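PDB 1M7S: catalase from Pseudomonas syringae, which decomposes hydrogen peroxide into water and molecular oxygen with the help of a bound heme, protecting cells from its toxic effects. Local coordinates for residues T5-A10 against L38-R43; A168-T173 against G416-S421; A275-P280 against R408-K413. One frame throughout, in Å; residues are numbered along the deposited sequence.

Contact 1 (T5-A10 against L38-R43)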
loop_
_atom_site.group_PDB
_atom_site.type_symbol
_atom_site.label_atom_id
_atom_site.label_comp_id
_atom_site.label_asym_id
_atom_site.label_seq_id
_atom_site.Cartn_x
_atom_site.Cartn_y
_atom_site.Cartn_z
ATOM N N THR A 5 -20.408 -4.889 -18.675
ATOM C CA THR A 5 -19.835 -3.580 -18.755
ATOM C C THR A 5 -18.397 -3.545 -18.186
ATOM O O THR A 5 -18.048 -4.413 -17.389
ATOM C CB THR A 5 -20.559 -2.460 -17.984
ATOM O OG1 THR A 5 -20.274 -2.636 -16.574
ATOM C CG2 THR A 5 -22.078 -2.493 -18.207
ATOM N N ARG A 6 -17.700 -2.485 -18.502
ATOM C CA ARG A 6 -16.410 -2.128 -17.914
ATOM C C ARG A 6 -16.715 -1.351 -16.621
ATOM O O ARG A 6 -17.896 -1.138 -16.305
ATOM C CB ARG A 6 -15.553 -1.332 -18.884
ATOM C CG ARG A 6 -15.170 -2.024 -20.182
ATOM C CD ARG A 6 -13.864 -1.510 -20.774
ATOM N NE ARG A 6 -13.844 -0.059 -20.854
ATOM C CZ ARG A 6 -14.370 0.774 -21.753
ATOM N NH1 ARG A 6 -14.247 2.085 -21.600
ATOM N NH2 ARG A 6 -14.967 0.266 -22.805
ATOM N N ASP A 7 -15.715 -1.021 -15.814
ATOM C CA ASP A 7 -15.916 -0.306 -14.536
ATOM C C ASP A 7 -16.411 1.128 -14.701
ATOM O O ASP A 7 -17.007 1.705 -13.756
ATOM C CB ASP A 7 -14.595 -0.415 -13.754
ATOM C CG ASP A 7 -14.255 -1.827 -13.262
ATOM O OD1 ASP A 7 -15.116 -2.743 -13.222
ATOM O OD2 ASP A 7 -13.085 -2.035 -12.797
ATOM N N ASN A 8 -16.275 1.774 -15.873
ATOM C CA ASN A 8 -16.893 3.076 -16.143
ATOM C C ASN A 8 -18.329 2.965 -16.687
ATOM O O ASN A 8 -18.875 4.007 -17.125
ATOM C CB ASN A 8 -16.125 3.871 -17.195
ATOM C CG ASN A 8 -16.269 3.311 -18.610
ATOM O OD1 ASN A 8 -16.533 2.116 -18.790
ATOM N ND2 ASN A 8 -16.093 4.176 -19.631
ATOM N N GLY A 9 -18.894 1.776 -16.705
ATOM C CA GLY A 9 -20.243 1.541 -17.200
ATOM C C GLY A 9 -20.390 1.303 -18.710
ATOM O O GLY A 9 -21.505 0.979 -19.120
ATOM N N ALA A 10 -19.331 1.463 -19.490
ATOM C CA ALA A 10 -19.448 1.252 -20.948
ATOM C C ALA A 10 -19.601 -0.235 -21.242
ATOM O O ALA A 10 -18.982 -1.072 -20.585
ATOM C CB ALA A 10 -18.285 1.878 -21.697
ATOM N N LEU A 38 -7.494 -7.546 -16.385
ATOM C CA LEU A 38 -6.242 -8.094 -15.830
ATOM C C LEU A 38 -5.760 -7.236 -14.649
ATOM O O LEU A 38 -5.395 -7.825 -13.631
ATOM C CB LEU A 38 -5.184 -8.259 -16.916
ATOM C CG LEU A 38 -5.418 -9.371 -17.953
ATOM C CD1 LEU A 38 -4.260 -9.365 -18.957
ATOM C CD2 LEU A 38 -5.508 -10.713 -17.221
ATOM N N GLN A 39 -5.846 -5.919 -14.730
ATOM C CA GLN A 39 -5.365 -5.112 -13.587
ATOM C C GLN A 39 -6.187 -5.332 -12.359
ATOM O O GLN A 39 -5.691 -5.309 -11.217
ATOM C CB GLN A 39 -5.273 -3.637 -14.017
ATOM C CG GLN A 39 -4.098 -3.421 -14.965
ATOM C CD GLN A 39 -3.596 -1.976 -14.984
ATOM O OE1 GLN A 39 -4.266 -1.051 -15.492
ATOM N NE2 GLN A 39 -2.370 -1.773 -14.497
ATOM N N ARG A 40 -7.537 -5.470 -12.501
ATOM C CA ARG A 40 -8.338 -5.735 -11.331
ATOM C C ARG A 40 -7.984 -7.107 -10.755
ATOM O O ARG A 40 -7.868 -7.303 -9.546
ATOM C CB ARG A 40 -9.867 -5.751 -11.667
ATOM C CG ARG A 40 -10.405 -4.306 -11.844
ATOM C CD ARG A 40 -10.257 -3.458 -10.578
ATOM N NE ARG A 40 -10.970 -4.002 -9.448
ATOM C CZ ARG A 40 -12.263 -3.929 -9.147
ATOM N NH1 ARG A 40 -12.722 -4.548 -8.041
ATOM N NH2 ARG A 40 -13.133 -3.304 -9.921
ATOM N N PHE A 41 -7.911 -8.135 -11.624
ATOM C CA PHE A 41 -7.590 -9.486 -11.209
ATOM C C PHE A 41 -6.262 -9.486 -10.418
ATOM O O PHE A 41 -6.114 -10.165 -9.388
ATOM C CB PHE A 41 -7.481 -10.391 -12.464
ATOM C CG PHE A 41 -7.055 -11.804 -12.127
ATOM C CD1 PHE A 41 -7.890 -12.694 -11.500
ATOM C CD2 PHE A 41 -5.731 -12.166 -12.402
ATOM C CE1 PHE A 41 -7.461 -13.989 -11.179
ATOM C CE2 PHE A 41 -5.299 -13.451 -12.082
ATOM C CZ PHE A 41 -6.151 -14.362 -11.461
ATOM N N ASP A 42 -5.290 -8.801 -10.995
ATOM C CA ASP A 42 -3.924 -8.772 -10.481
ATOM C C ASP A 42 -3.819 -8.156 -9.087
ATOM O O ASP A 42 -2.798 -8.269 -8.410
ATOM C CB ASP A 42 -3.047 -7.937 -11.454
ATOM C CG ASP A 42 -2.693 -8.626 -12.761
ATOM O OD1 ASP A 42 -2.159 -8.020 -13.728
ATOM O OD2 ASP A 42 -2.946 -9.839 -12.899
ATOM N N ARG A 43 -4.896 -7.514 -8.587
ATOM C CA ARG A 43 -4.939 -6.779 -7.348
ATOM C C ARG A 43 -6.034 -7.294 -6.407
ATOM O O ARG A 43 -6.314 -6.637 -5.395
ATOM C CB ARG A 43 -5.110 -5.265 -7.609
ATOM C CG ARG A 43 -3.796 -4.699 -8.185
ATOM C CD ARG A 43 -4.039 -3.264 -8.742
ATOM N NE ARG A 43 -2.741 -2.840 -9.283
ATOM C CZ ARG A 43 -2.216 -3.254 -10.419
ATOM N NH1 ARG A 43 -2.843 -4.059 -11.272
ATOM N NH2 ARG A 43 -1.002 -2.801 -10.737
HETATM O O HOH W 1 -16.363 -3.090 -10.673
#

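Contact 2 (A168-T173 against G416-S421). Unlike the reference sequence in segment 416-421: Y419 (reference Phe).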
loop_
_atom_site.group_PDB
_atom_site.type_symbol
_atom_site.label_atom_id
_atom_site.label_comp_id
_atom_site.label_asym_id
_atom_site.label_seq_id
_atom_site.Cartn_x
_atom_site.Cartn_y
_atom_site.Cartn_z
ATOM N N ALA A 168 3.604 -21.196 30.353
ATOM C CA ALA A 168 2.869 -21.860 29.260
ATOM C C ALA A 168 2.401 -23.297 29.503
ATOM O O ALA A 168 1.588 -23.844 28.761
ATOM C CB ALA A 168 3.784 -21.928 28.062
ATOM N N THR A 169 2.734 -23.861 30.673
ATOM C CA THR A 169 2.430 -25.246 30.977
ATOM C C THR A 169 0.944 -25.552 30.925
ATOM O O THR A 169 0.526 -26.560 30.313
ATOM C CB THR A 169 3.032 -25.672 32.337
ATOM O OG1 THR A 169 4.411 -25.300 32.303
ATOM C CG2 THR A 169 2.962 -27.165 32.682
ATOM N N ARG A 170 0.113 -24.705 31.542
ATOM C CA ARG A 170 -1.338 -25.060 31.530
ATOM C C ARG A 170 -1.885 -25.025 30.113
ATOM O O ARG A 170 -2.600 -25.950 29.691
ATOM C CB ARG A 170 -2.043 -24.011 32.432
ATOM C CG ARG A 170 -3.546 -24.336 32.608
ATOM C CD ARG A 170 -4.302 -23.092 33.132
ATOM N NE ARG A 170 -5.622 -23.607 33.522
ATOM C CZ ARG A 170 -6.683 -23.994 32.809
ATOM N NH1 ARG A 170 -6.804 -23.834 31.506
ATOM N NH2 ARG A 170 -7.684 -24.522 33.522
ATOM N N THR A 171 -1.619 -23.988 29.336
ATOM C CA THR A 171 -2.190 -23.934 27.985
ATOM C C THR A 171 -1.571 -24.919 27.014
ATOM O O THR A 171 -2.259 -25.416 26.106
ATOM C CB THR A 171 -2.266 -22.496 27.445
ATOM O OG1 THR A 171 -2.912 -21.746 28.526
ATOM C CG2 THR A 171 -3.094 -22.380 26.186
ATOM N N LEU A 172 -0.291 -25.299 27.126
ATOM C CA LEU A 172 0.246 -26.376 26.313
ATOM C C LEU A 172 -0.437 -27.695 26.650
ATOM O O LEU A 172 -0.621 -28.553 25.788
ATOM C CB LEU A 172 1.769 -26.550 26.583
ATOM C CG LEU A 172 2.554 -25.375 25.986
ATOM C CD1 LEU A 172 3.965 -25.443 26.563
ATOM C CD2 LEU A 172 2.503 -25.508 24.461
ATOM N N THR A 173 -0.895 -27.874 27.871
ATOM C CA THR A 173 -1.648 -29.092 28.267
ATOM C C THR A 173 -2.969 -29.087 27.528
ATOM O O THR A 173 -3.329 -30.113 26.910
ATOM C CB THR A 173 -1.881 -29.062 29.798
ATOM O OG1 THR A 173 -0.585 -29.169 30.384
ATOM C CG2 THR A 173 -2.751 -30.183 30.351
ATOM N N GLY A 416 -1.612 -29.085 36.592
ATOM C CA GLY A 416 -1.822 -30.396 37.250
ATOM C C GLY A 416 -3.311 -30.660 37.486
ATOM O O GLY A 416 -3.810 -31.797 37.284
ATOM N N ASP A 417 -4.060 -29.683 37.959
ATOM C CA ASP A 417 -5.501 -29.784 38.142
ATOM C C ASP A 417 -6.167 -30.257 36.871
ATOM O O ASP A 417 -6.932 -31.203 36.837
ATOM C CB ASP A 417 -6.105 -28.451 38.606
ATOM C CG ASP A 417 -5.706 -28.174 40.037
ATOM O OD1 ASP A 417 -5.312 -29.110 40.747
ATOM O OD2 ASP A 417 -5.756 -27.004 40.481
ATOM N N LEU A 418 -5.839 -29.599 35.741
ATOM C CA LEU A 418 -6.352 -29.970 34.429
ATOM C C LEU A 418 -6.023 -31.386 34.015
ATOM O O LEU A 418 -6.963 -32.166 33.666
ATOM C CB LEU A 418 -5.824 -28.923 33.429
ATOM C CG LEU A 418 -6.352 -28.956 32.017
ATOM C CD1 LEU A 418 -7.870 -28.753 32.044
ATOM C CD2 LEU A 418 -5.713 -27.797 31.218
ATOM N N TYR A 419 -4.769 -31.804 34.151
ATOM C CA TYR A 419 -4.313 -33.148 33.855
ATOM C C TYR A 419 -5.100 -34.182 34.654
ATOM O O TYR A 419 -5.667 -35.128 34.085
ATOM C CB TYR A 419 -2.812 -33.359 34.236
ATOM C CG TYR A 419 -2.309 -34.740 33.884
ATOM C CD1 TYR A 419 -2.005 -35.145 32.615
ATOM C CD2 TYR A 419 -2.200 -35.710 34.905
ATOM C CE1 TYR A 419 -1.595 -36.425 32.291
ATOM C CE2 TYR A 419 -1.790 -36.983 34.615
ATOM C CZ TYR A 419 -1.487 -37.342 33.328
ATOM O OH TYR A 419 -1.078 -38.645 33.056
ATOM N N ARG A 420 -5.239 -33.955 35.953
ATOM C CA ARG A 420 -5.955 -34.866 36.828
ATOM C C ARG A 420 -7.451 -34.937 36.573
ATOM O O ARG A 420 -8.083 -35.951 36.966
ATOM C CB ARG A 420 -5.741 -34.517 38.309
ATOM C CG ARG A 420 -4.334 -34.905 38.767
ATOM C CD ARG A 420 -4.178 -34.639 40.255
ATOM N NE ARG A 420 -3.874 -33.269 40.513
ATOM C CZ ARG A 420 -2.783 -32.561 40.337
ATOM N NH1 ARG A 420 -1.639 -33.053 39.850
ATOM N NH2 ARG A 420 -2.841 -31.288 40.693
ATOM N N SER A 421 -8.033 -33.924 35.967
ATOM C CA SER A 421 -9.432 -33.907 35.601
ATOM C C SER A 421 -9.738 -34.735 34.342
ATOM O O SER A 421 -10.885 -35.042 34.023
ATOM C CB SER A 421 -9.863 -32.441 35.378
ATOM O OG SER A 421 -9.495 -31.962 34.090
#

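Contact 3 (A275-P280 against R408-K413)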
loop_
_atom_site.group_PDB
_atom_site.type_symbol
_atom_site.label_atom_id
_atom_site.label_comp_id
_atom_site.label_asym_id
_atom_site.label_seq_id
_atom_site.Cartn_x
_atom_site.Cartn_y
_atom_site.Cartn_z
ATOM N N ALA A 275 -3.202 -13.940 32.402
ATOM C CA ALA A 275 -3.890 -14.648 31.322
ATOM C C ALA A 275 -3.663 -16.142 31.242
ATOM O O ALA A 275 -4.323 -16.878 30.476
ATOM C CB ALA A 275 -3.512 -13.952 30.010
ATOM N N THR A 276 -2.673 -16.696 31.984
ATOM C CA THR A 276 -2.472 -18.115 32.082
ATOM C C THR A 276 -3.308 -18.771 33.173
ATOM O O THR A 276 -3.222 -19.987 33.362
ATOM C CB THR A 276 -0.976 -18.453 32.339
ATOM O OG1 THR A 276 -0.528 -18.036 33.652
ATOM C CG2 THR A 276 -0.190 -17.854 31.199
ATOM N N LYS A 277 -4.316 -18.049 33.735
ATOM C CA LYS A 277 -5.095 -18.619 34.799
ATOM C C LYS A 277 -6.604 -18.530 34.606
ATOM O O LYS A 277 -7.130 -17.542 34.086
ATOM C CB LYS A 277 -4.811 -17.774 36.112
ATOM C CG LYS A 277 -3.376 -17.830 36.627
ATOM C CD LYS A 277 -3.036 -19.214 37.199
ATOM C CE LYS A 277 -1.634 -19.206 37.809
ATOM N NZ LYS A 277 -0.670 -19.184 36.640
ATOM N N ILE A 278 -7.269 -19.583 35.070
ATOM C CA ILE A 278 -8.736 -19.540 35.158
ATOM C C ILE A 278 -9.055 -19.102 36.607
ATOM O O ILE A 278 -8.138 -19.026 37.417
ATOM C CB ILE A 278 -9.394 -20.894 34.898
ATOM C CG1 ILE A 278 -8.981 -21.976 35.905
ATOM C CG2 ILE A 278 -9.055 -21.391 33.485
ATOM C CD1 ILE A 278 -9.996 -23.124 35.940
ATOM N N TRP A 279 -10.301 -18.833 36.927
ATOM C CA TRP A 279 -10.664 -18.519 38.322
ATOM C C TRP A 279 -11.525 -19.709 38.795
ATOM O O TRP A 279 -12.712 -19.761 38.476
ATOM C CB TRP A 279 -11.494 -17.251 38.363
ATOM C CG TRP A 279 -10.843 -15.973 37.944
ATOM C CD1 TRP A 279 -9.506 -15.718 37.744
ATOM C CD2 TRP A 279 -11.509 -14.713 37.794
ATOM N NE1 TRP A 279 -9.310 -14.396 37.431
ATOM C CE2 TRP A 279 -10.542 -13.759 37.461
ATOM C CE3 TRP A 279 -12.863 -14.329 37.880
ATOM C CZ2 TRP A 279 -10.846 -12.435 37.194
ATOM C CZ3 TRP A 279 -13.155 -12.989 37.644
ATOM C CH2 TRP A 279 -12.180 -12.058 37.290
ATOM N N PRO A 280 -10.897 -20.670 39.439
ATOM C CA PRO A 280 -11.500 -21.947 39.733
ATOM C C PRO A 280 -12.749 -21.917 40.590
ATOM O O PRO A 280 -13.648 -22.715 40.285
ATOM C CB PRO A 280 -10.445 -22.831 40.444
ATOM C CG PRO A 280 -9.193 -22.016 40.319
ATOM C CD PRO A 280 -9.486 -20.617 39.805
ATOM N N ARG A 408 2.896 -12.962 41.654
ATOM C CA ARG A 408 2.394 -14.283 41.994
ATOM C C ARG A 408 2.388 -15.099 40.686
ATOM O O ARG A 408 1.738 -14.578 39.766
ATOM C CB ARG A 408 0.930 -14.177 42.474
ATOM C CG ARG A 408 0.830 -13.644 43.902
ATOM C CD ARG A 408 -0.643 -13.350 44.251
ATOM N NE ARG A 408 -1.116 -12.170 43.524
ATOM C CZ ARG A 408 -2.287 -11.589 43.559
ATOM N NH1 ARG A 408 -3.253 -12.093 44.298
ATOM N NH2 ARG A 408 -2.530 -10.508 42.799
ATOM N N GLU A 409 3.165 -16.157 40.543
ATOM C CA GLU A 409 3.087 -16.854 39.226
ATOM C C GLU A 409 2.304 -18.145 39.220
ATOM O O GLU A 409 1.644 -18.462 38.205
ATOM C CB GLU A 409 4.533 -17.159 38.823
ATOM C CG GLU A 409 5.333 -15.921 38.401
ATOM C CD GLU A 409 6.582 -16.393 37.676
ATOM O OE1 GLU A 409 6.542 -16.829 36.493
ATOM O OE2 GLU A 409 7.648 -16.354 38.340
ATOM N N GLN A 410 2.503 -18.977 40.251
ATOM C CA GLN A 410 1.840 -20.296 40.341
ATOM C C GLN A 410 1.763 -20.993 38.983
ATOM O O GLN A 410 0.700 -21.328 38.440
ATOM C CB GLN A 410 0.447 -20.078 40.954
ATOM C CG GLN A 410 -0.157 -21.428 41.386
ATOM C CD GLN A 410 -1.638 -21.263 41.705
ATOM O OE1 GLN A 410 -2.530 -21.405 40.872
ATOM N NE2 GLN A 410 -1.845 -20.914 42.998
ATOM N N ASN A 411 2.934 -21.288 38.395
ATOM C CA ASN A 411 2.913 -21.803 37.021
ATOM C C ASN A 411 2.496 -23.217 36.804
ATOM O O ASN A 411 2.287 -23.554 35.619
ATOM C CB ASN A 411 4.313 -21.659 36.373
ATOM C CG ASN A 411 4.703 -20.207 36.225
ATOM O OD1 ASN A 411 3.916 -19.318 35.866
ATOM N ND2 ASN A 411 5.953 -19.962 36.529
ATOM N N PHE A 412 2.430 -24.049 37.819
ATOM C CA PHE A 412 2.163 -25.470 37.602
ATOM C C PHE A 412 0.878 -26.024 38.199
ATOM O O PHE A 412 0.418 -27.086 37.756
ATOM C CB PHE A 412 3.378 -26.298 38.135
ATOM C CG PHE A 412 4.696 -25.713 37.701
ATOM C CD1 PHE A 412 5.481 -24.994 38.592
ATOM C CD2 PHE A 412 5.082 -25.786 36.372
ATOM C CE1 PHE A 412 6.672 -24.396 38.180
ATOM C CE2 PHE A 412 6.290 -25.196 35.975
ATOM C CZ PHE A 412 7.085 -24.506 36.865
ATOM N N LYS A 413 0.251 -25.401 39.186
ATOM C CA LYS A 413 -0.880 -25.967 39.912
ATOM C C LYS A 413 -2.112 -26.260 39.088
ATOM O O LYS A 413 -2.669 -27.355 39.027
ATOM C CB LYS A 413 -1.281 -25.055 41.108
ATOM C CG LYS A 413 -2.403 -25.674 41.947
ATOM C CD LYS A 413 -2.958 -24.702 42.961
ATOM C CE LYS A 413 -3.812 -25.411 44.023
ATOM N NZ LYS A 413 -3.543 -24.723 45.337
HETATM O O HOH W 2 1.521 -19.856 34.781
#

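Contact 1 (T5-A10 against L38-R43)
The side chain of R40 reaches across the carboxylate of D7, with NH2 at the OD2 end and the methylenes CG and CD leaning on the same oxygen. This salt bridge helps to join the N-terminal arm of the catalase, before strand 20-21, to helix 32-41, in a region where several subunits of the tetramer meet. R40 NH2 stands 3.1 Å from D7 OD2, and the N-H...O angle of 155° makes a fairly straight bond. The acceptor lies close to the guanidinium plane, at its edge, but the donor comes in from above the carboxylate plane. The two flat groups are turned 49° against each other, and NH2 to OD2 is the single direct bond between them. R40 gets there by folding: chi1 (-77°, CG beside the backbone N) sets R40 CG 3.6 Å from D7 OD2, and the bends at chi2 and chi3 then fold the chain back to bring NH2 to that oxygen. The other oxygen of D7, OD1, is held chiefly by a second subunit, where the side-chain amides of N358 and N360 donate to it. Water 1 also donates to D7 OD1 at 2.9 Å and accepts a weak bond from R40 NH2 at 3.3 Å. With so many donors around it, the carboxylate is probably kept charged. Beyond the pair, Q39, D42 and R43 use their polar ends on a third subunit. D7 itself sits in a type I turn running from R6 to G9, and its backbone N makes a second tie to the helix, bonding Q36 OE1. Two donors converge on R6 O from opposite faces of its plane: G9 N, closing the turn at 3.1 Å, and T5 OG1 at 2.8 Å. N8, which follows D7, forms an Asx turn in which A10 N donates to N8 OD1 at 3.0 Å.

Contact 2 (A168-T173 against G416-S421)
L418 puts one methyl, CD2, into the groove between R170 and T173, residues three apart on the facing helix. L418 CD2 lies 3.9 Å from T173 CG2 and 3.9 Å from the carbonyl oxygen R170 O. The same methyl sits over one face of the R170 guanidinium, displaced toward its rim, with R170 NH1 4.1 Å from L418 CD2. The leucine lies roughly perpendicular to the arginine chain and runs antiparallel alongside T173. T173 turns its methyl to L418 because CG2 is anti to the backbone N; T173 OG1 swings beside that N instead (chi1 -66°) and donates back to T169 O at 2.8 Å. There it approaches from the opposite face of the carbonyl to T173 N, so one oxygen takes two donors from its own helix. The contact is a helix-to-helix one with no hydrogen bond across it: helix 169-176 meets helix 413-421, the first of the run of helices that forms the C-terminal helical domain of the catalase. In the second shell, R170 runs out extended from CG to NE, and its NH1 is bound by T128 OG1, which helps to fix the guanidinium under the leucine methyl. I278 packs on the same arginine. Y460 reaches T173 OG1 through its hydroxyl and stacks its ring on that of Y419, a tyrosine where the reference sequence has phenylalanine. Three residues on from L418, S421 OG donates to L418 O at 2.6 Å, in the carbonyl plane and on a lone pair.

Contact 3 (A275-P280 against R408-K413)
The ammonium group of K277 is fastened to two consecutive backbone carbonyls, those of E409 and Q410. The lysine belongs to the loop between barrel strands 252-260 and 284-295, the carbonyls to the linker that runs into helix 413-421, so one side chain ties the beta barrel of the catalase to the entrance of its C-terminal helical domain. Its chain leaves the backbone with CG anti to the carbonyl carbon and then bends twice, at chi2 and again at chi4, the last bend turning NZ onto the linker. The bond from K277 NZ to E409 O, at 2.9 Å, is the stronger; that from NZ to Q410 O, at 3.1 Å, is weak, as is the one to T276 OG1 in the neighbouring residue. D274 supplies the counter-charge through a salt bridge to NZ. The left-handed conformation of Q410 (phi 39°, psi 62°) probably helps to bring the two carbonyls round to one NZ. The Q410 side chain runs out extended, with Q410 CB 3.9 Å from K277 CE; that methylene also rests against the two carbonyl oxygens, 3.2 Å from Q410 O and 3.4 Å from E409 O. Beside the lysine, water 2 lies within bonding distance of T276 OG1 and, at 2.7 Å, of N411 OD1. The amide of N411 is oriented at both ends: R132 holds OD1, and ND2 bonds E409 OE1, with which R132 also forms a salt bridge. N411 ND2 meets E409 OE1 at 3.2 Å and nearly straight (165°), the donor standing well above the carboxylate plane.

Overall arrangement
Starting at the N terminus, contact 1 closes a short loop of 27 residues, pinning the arm to helix 32-41 before the barrel strands begin. It is finished before the other two open and lies on the opposite side of the chain's centre, its centre about 54 Å from that of contact 2. Helix 169-176 then opens contact 2, which closes only at 416-421; inside that long loop nests contact 3, opened by 275-280 and closed by 408-413. These two touch, R170 CD packing 3.3 Å from T276 O, and together they hold the C-terminal helical domain against the barrel's loops and helix 169-176.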